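PDB 3B55: succinoglycan biosynthesis protein from Bacillus cereus ATCC 14579, which binds calcium and is probably a hydrolase of the erythromycin esterase family, its substrate not established. Local coordinates for residues T108-E113 against K300-G305; T56-S61 against V90-H95. The protein carries 1 engineered substitution. One frame throughout, in Å; residues are numbered along the deposited sequence.

Interaction 1 of 2, residues T108-E113 against K300-G305; sequences TNLVLE and KTIVWG. With CA (calcium ion), chain B.
V111 and I302 sit at the middle of a parallel strand pair, 109-112 beside 301-305, with axes 4.6 Å apart. In the backbone ladder V111 N gives to I302 O at 2.8 Å, I302 N to N109 O, and W304 N to V111 O at 2.7 Å. The bond from E113 N to W304 O is weak. Apolar contacts fill one face of the sheet, where L110, L112, I302 and W304 point. L112 CD2 rests over the W304 five-membered ring, 3.9 Å from its centroid, a CH-pi contact in which leucine's branch offers a methyl to a broad flat partner. W304 CG stands anti to the backbone N (chi1 170°), which lays the indole alongside L112; L110 CD1 reaches W304 CB at 3.7 Å. Beta-branched V111, T301 and V303, suited to extended backbone, point to the other face. E113 OE2 binds calcium together with H85, while OE1 accepts from H306 N, fixing the carboxylate's rotation. G305, lacking a side chain, lets E113 CB come within 3.7 Å of its CA. Helix 144-158 packs on L110 and W304, helix 278-298 on N109, V111 and T301, and strand 167-172 continues the sheet beyond 109-112.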
# COMPACT_ATOMS: atom_id res chain seq x y z
N THR A 108 -4.74 -12.11 8.00
CA THR A 108 -5.69 -11.39 8.85
C THR A 108 -5.53 -9.87 8.92
O THR A 108 -6.23 -9.21 9.70
CB THR A 108 -5.63 -11.93 10.30
OG1 THR A 108 -4.27 -11.91 10.75
CG2 THR A 108 -6.16 -13.37 10.37
N ASN A 109 -4.62 -9.31 8.13
CA ASN A 109 -4.44 -7.87 8.14
C ASN A 109 -4.26 -7.32 6.75
O ASN A 109 -3.56 -7.90 5.92
CB ASN A 109 -3.22 -7.49 8.99
CG ASN A 109 -3.24 -8.13 10.34
OD1 ASN A 109 -2.63 -9.18 10.55
ND2 ASN A 109 -3.97 -7.53 11.27
N LEU A 110 -4.92 -6.21 6.49
CA LEU A 110 -4.82 -5.55 5.21
C LEU A 110 -4.25 -4.17 5.48
O LEU A 110 -4.88 -3.33 6.13
CB LEU A 110 -6.20 -5.41 4.55
CG LEU A 110 -6.22 -4.60 3.25
CD1 LEU A 110 -5.33 -5.25 2.22
CD2 LEU A 110 -7.65 -4.53 2.71
N VAL A 111 -3.02 -3.95 5.01
CA VAL A 111 -2.37 -2.67 5.17
C VAL A 111 -2.55 -1.92 3.87
O VAL A 111 -2.09 -2.34 2.81
CB VAL A 111 -0.86 -2.83 5.48
CG1 VAL A 111 -0.20 -1.46 5.55
CG2 VAL A 111 -0.69 -3.56 6.81
N LEU A 112 -3.25 -0.79 3.95
CA LEU A 112 -3.52 0.02 2.78
C LEU A 112 -2.57 1.17 2.66
O LEU A 112 -2.09 1.72 3.65
CB LEU A 112 -4.93 0.62 2.83
CG LEU A 112 -6.15 -0.29 2.87
CD1 LEU A 112 -7.37 0.58 3.08
CD2 LEU A 112 -6.27 -1.09 1.58
N GLU A 113 -2.32 1.54 1.41
CA GLU A 113 -1.48 2.67 1.11
C GLU A 113 -2.41 3.85 1.40
O GLU A 113 -2.77 4.63 0.51
CB GLU A 113 -1.09 2.65 -0.35
CG GLU A 113 -0.08 3.67 -0.68
CD GLU A 113 -0.20 4.06 -2.10
OE1 GLU A 113 0.14 3.26 -3.01
OE2 GLU A 113 -0.65 5.20 -2.30
N LYS A 300 0.00 -12.47 9.79
CA LYS A 300 0.08 -12.52 8.34
C LYS A 300 -0.62 -11.30 7.76
O LYS A 300 -1.82 -11.08 7.99
CB LYS A 300 -0.53 -13.83 7.83
CG LYS A 300 0.11 -15.05 8.49
CD LYS A 300 0.60 -16.06 7.47
CE LYS A 300 -0.55 -16.69 6.72
NZ LYS A 300 -0.08 -17.79 5.83
N THR A 301 0.13 -10.51 7.00
CA THR A 301 -0.38 -9.26 6.44
C THR A 301 -0.32 -9.13 4.93
O THR A 301 0.53 -9.73 4.26
CB THR A 301 0.41 -8.08 7.07
OG1 THR A 301 0.22 -8.10 8.49
CG2 THR A 301 -0.07 -6.74 6.52
N ILE A 302 -1.24 -8.32 4.40
CA ILE A 302 -1.34 -8.03 2.97
C ILE A 302 -1.10 -6.54 2.76
O ILE A 302 -1.88 -5.72 3.22
CB ILE A 302 -2.74 -8.35 2.41
CG1 ILE A 302 -3.07 -9.82 2.61
CG2 ILE A 302 -2.80 -8.00 0.94
CD1 ILE A 302 -4.44 -10.21 2.10
N VAL A 303 -0.03 -6.19 2.05
CA VAL A 303 0.27 -4.78 1.80
C VAL A 303 -0.31 -4.38 0.45
O VAL A 303 0.22 -4.73 -0.60
CB VAL A 303 1.78 -4.52 1.82
CG1 VAL A 303 2.06 -3.04 1.61
CG2 VAL A 303 2.36 -4.99 3.15
N TRP A 304 -1.42 -3.66 0.51
CA TRP A 304 -2.13 -3.19 -0.67
C TRP A 304 -1.72 -1.75 -0.99
O TRP A 304 -1.99 -0.83 -0.21
CB TRP A 304 -3.63 -3.29 -0.37
CG TRP A 304 -4.55 -2.64 -1.35
CD1 TRP A 304 -4.56 -1.32 -1.73
CD2 TRP A 304 -5.68 -3.25 -1.98
NE1 TRP A 304 -5.63 -1.08 -2.55
CE2 TRP A 304 -6.34 -2.24 -2.72
CE3 TRP A 304 -6.20 -4.55 -2.00
CZ2 TRP A 304 -7.49 -2.49 -3.47
CZ3 TRP A 304 -7.36 -4.80 -2.74
CH2 TRP A 304 -7.99 -3.77 -3.47
N GLY A 305 -1.08 -1.58 -2.14
CA GLY A 305 -0.64 -0.27 -2.58
C GLY A 305 -0.22 -0.24 -4.04
O GLY A 305 -0.46 -1.19 -4.78
CA CA B . 0.04 5.97 -4.40

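Interaction 2 of 2, residues T56-S61 against V90-H95; sequences TNPTAS and VFTMKH
T56 and P58 bring an irregular run of backbone against helix 88-104, with T56 CA 4.9 Å from M93 CA, and the chain then folds into a type I turn from N57 to A60. Between loop and helix T92 OG1 donates to T56 O at 2.8 Å, with the hydroxyl tilted 28° from the carbonyl plane of T56. The T92 hydroxyl lies between its own backbone N and carbonyl carbon (chi1 62°), where E89 O, one turn back in the helix, shares its single proton; threonine's carbons remain available for packing. P58 uses them: its CG meets T92 CB at 3.6 Å. The same ring lays CB over one face of the H95 imidazole, 3.9 Å from the centroid and displaced toward the rim, a CH-pi contact to which proline's rigid, compact ring is well suited. On the side of the loop turned from the helix, N57 OD1 accepts from T59 N at 3.0 Å and from T59 OG1, both from the same side of its amide plane, which braces the turn. P58 O accepts from K99 NZ, farther along the helix. An Asx turn and a type I beta turn thus shape the loop between strand 51-53 and helix 68-72 where it lies against helix 88-104.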
# COMPACT_ATOMS: atom_id res chain seq x y z
N THR A 56 -12.84 -10.87 -13.29
CA THR A 56 -12.29 -9.85 -12.39
C THR A 56 -13.42 -9.49 -11.41
O THR A 56 -13.29 -8.59 -10.59
CB THR A 56 -11.83 -8.56 -13.15
OG1 THR A 56 -12.91 -8.02 -13.91
CG2 THR A 56 -10.68 -8.87 -14.08
N ASN A 57 -14.53 -10.23 -11.51
CA ASN A 57 -15.70 -10.02 -10.65
C ASN A 57 -15.37 -10.53 -9.24
O ASN A 57 -15.02 -11.70 -9.05
CB ASN A 57 -16.90 -10.79 -11.20
CG ASN A 57 -18.21 -10.40 -10.53
OD1 ASN A 57 -18.28 -10.27 -9.32
ND2 ASN A 57 -19.25 -10.22 -11.33
N PRO A 58 -15.50 -9.67 -8.23
CA PRO A 58 -15.21 -10.05 -6.84
C PRO A 58 -16.05 -11.19 -6.26
O PRO A 58 -15.57 -11.94 -5.41
CB PRO A 58 -15.41 -8.75 -6.07
CG PRO A 58 -15.04 -7.70 -7.09
CD PRO A 58 -15.75 -8.22 -8.32
N THR A 59 -17.30 -11.33 -6.72
CA THR A 59 -18.19 -12.37 -6.20
C THR A 59 -18.10 -13.70 -6.94
O THR A 59 -18.79 -14.65 -6.57
CB THR A 59 -19.66 -11.91 -6.23
OG1 THR A 59 -20.08 -11.73 -7.59
CG2 THR A 59 -19.83 -10.60 -5.47
N ALA A 60 -17.28 -13.77 -7.97
CA ALA A 60 -17.14 -15.01 -8.72
C ALA A 60 -16.32 -16.01 -7.90
O ALA A 60 -15.58 -15.63 -6.99
CB ALA A 60 -16.47 -14.75 -10.06
N SER A 61 -16.47 -17.29 -8.22
CA SER A 61 -15.74 -18.36 -7.54
C SER A 61 -14.25 -18.02 -7.46
O SER A 61 -13.69 -17.41 -8.36
CB SER A 61 -15.94 -19.67 -8.31
OG SER A 61 -14.92 -20.60 -8.01
N VAL A 90 -8.44 -3.50 -12.01
CA VAL A 90 -7.27 -3.69 -11.17
C VAL A 90 -7.72 -3.78 -9.72
O VAL A 90 -7.29 -4.67 -8.98
CB VAL A 90 -6.25 -2.56 -11.33
CG1 VAL A 90 -5.11 -2.76 -10.37
CG2 VAL A 90 -5.74 -2.53 -12.76
N PHE A 91 -8.60 -2.87 -9.32
CA PHE A 91 -9.12 -2.89 -7.96
C PHE A 91 -9.88 -4.19 -7.66
O PHE A 91 -9.60 -4.86 -6.68
CB PHE A 91 -10.07 -1.72 -7.69
CG PHE A 91 -9.38 -0.39 -7.50
CD1 PHE A 91 -8.16 -0.31 -6.84
CD2 PHE A 91 -9.98 0.79 -7.93
CE1 PHE A 91 -7.54 0.92 -6.62
CE2 PHE A 91 -9.38 2.03 -7.72
CZ PHE A 91 -8.15 2.09 -7.06
N THR A 92 -10.84 -4.54 -8.52
CA THR A 92 -11.62 -5.75 -8.28
C THR A 92 -10.80 -7.03 -8.28
O THR A 92 -11.10 -7.95 -7.52
CB THR A 92 -12.78 -5.91 -9.29
OG1 THR A 92 -12.25 -6.03 -10.62
CG2 THR A 92 -13.74 -4.72 -9.20
N MSE A 93 -9.78 -7.10 -9.13
CA MSE A 93 -8.94 -8.30 -9.18
C MSE A 93 -8.13 -8.40 -7.89
O MSE A 93 -7.85 -9.50 -7.40
CB MSE A 93 -7.99 -8.24 -10.38
CG MSE A 93 -7.20 -9.51 -10.59
SE MSE A 93 -8.34 -11.07 -10.88
CE MSE A 93 -8.73 -10.84 -12.74
N LYS A 94 -7.74 -7.26 -7.33
CA LYS A 94 -6.98 -7.25 -6.09
C LYS A 94 -7.90 -7.64 -4.94
O LYS A 94 -7.47 -8.23 -3.95
CB LYS A 94 -6.37 -5.87 -5.85
CG LYS A 94 -5.08 -5.64 -6.63
CD LYS A 94 -4.46 -4.30 -6.26
CE LYS A 94 -4.15 -4.21 -4.77
NZ LYS A 94 -3.57 -2.89 -4.43
N HIS A 95 -9.17 -7.29 -5.09
CA HIS A 95 -10.18 -7.61 -4.10
C HIS A 95 -10.31 -9.14 -4.04
O HIS A 95 -10.33 -9.74 -2.97
CB HIS A 95 -11.51 -6.94 -4.51
CG HIS A 95 -12.65 -7.21 -3.58
ND1 HIS A 95 -13.85 -6.53 -3.69
CD2 HIS A 95 -12.81 -8.10 -2.57
CE1 HIS A 95 -14.70 -7.00 -2.79
NE2 HIS A 95 -14.10 -7.95 -2.10

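Interaction 1 lies deep in the central mixed sheet, its centre about 7 Å from the centre of the chain; interaction 2 is peripheral, its centre about 18 Å from that point, though its touching residues are mostly buried. The former runs on a regular backbone ladder with apolar side chains and ends at calcium, whereas the latter has one hydroxyl-to-carbonyl bond between loop and helix and proline packing, away from the metal. Helix 88-104, which supplies 90-95, precedes strand 109-112, so the contacts use elements that follow each other in the chain. They also touch: K94 makes a cation-pi interaction with W304 and a salt bridge to E82, while H95 and W304 both pack on L149 of helix 144-158.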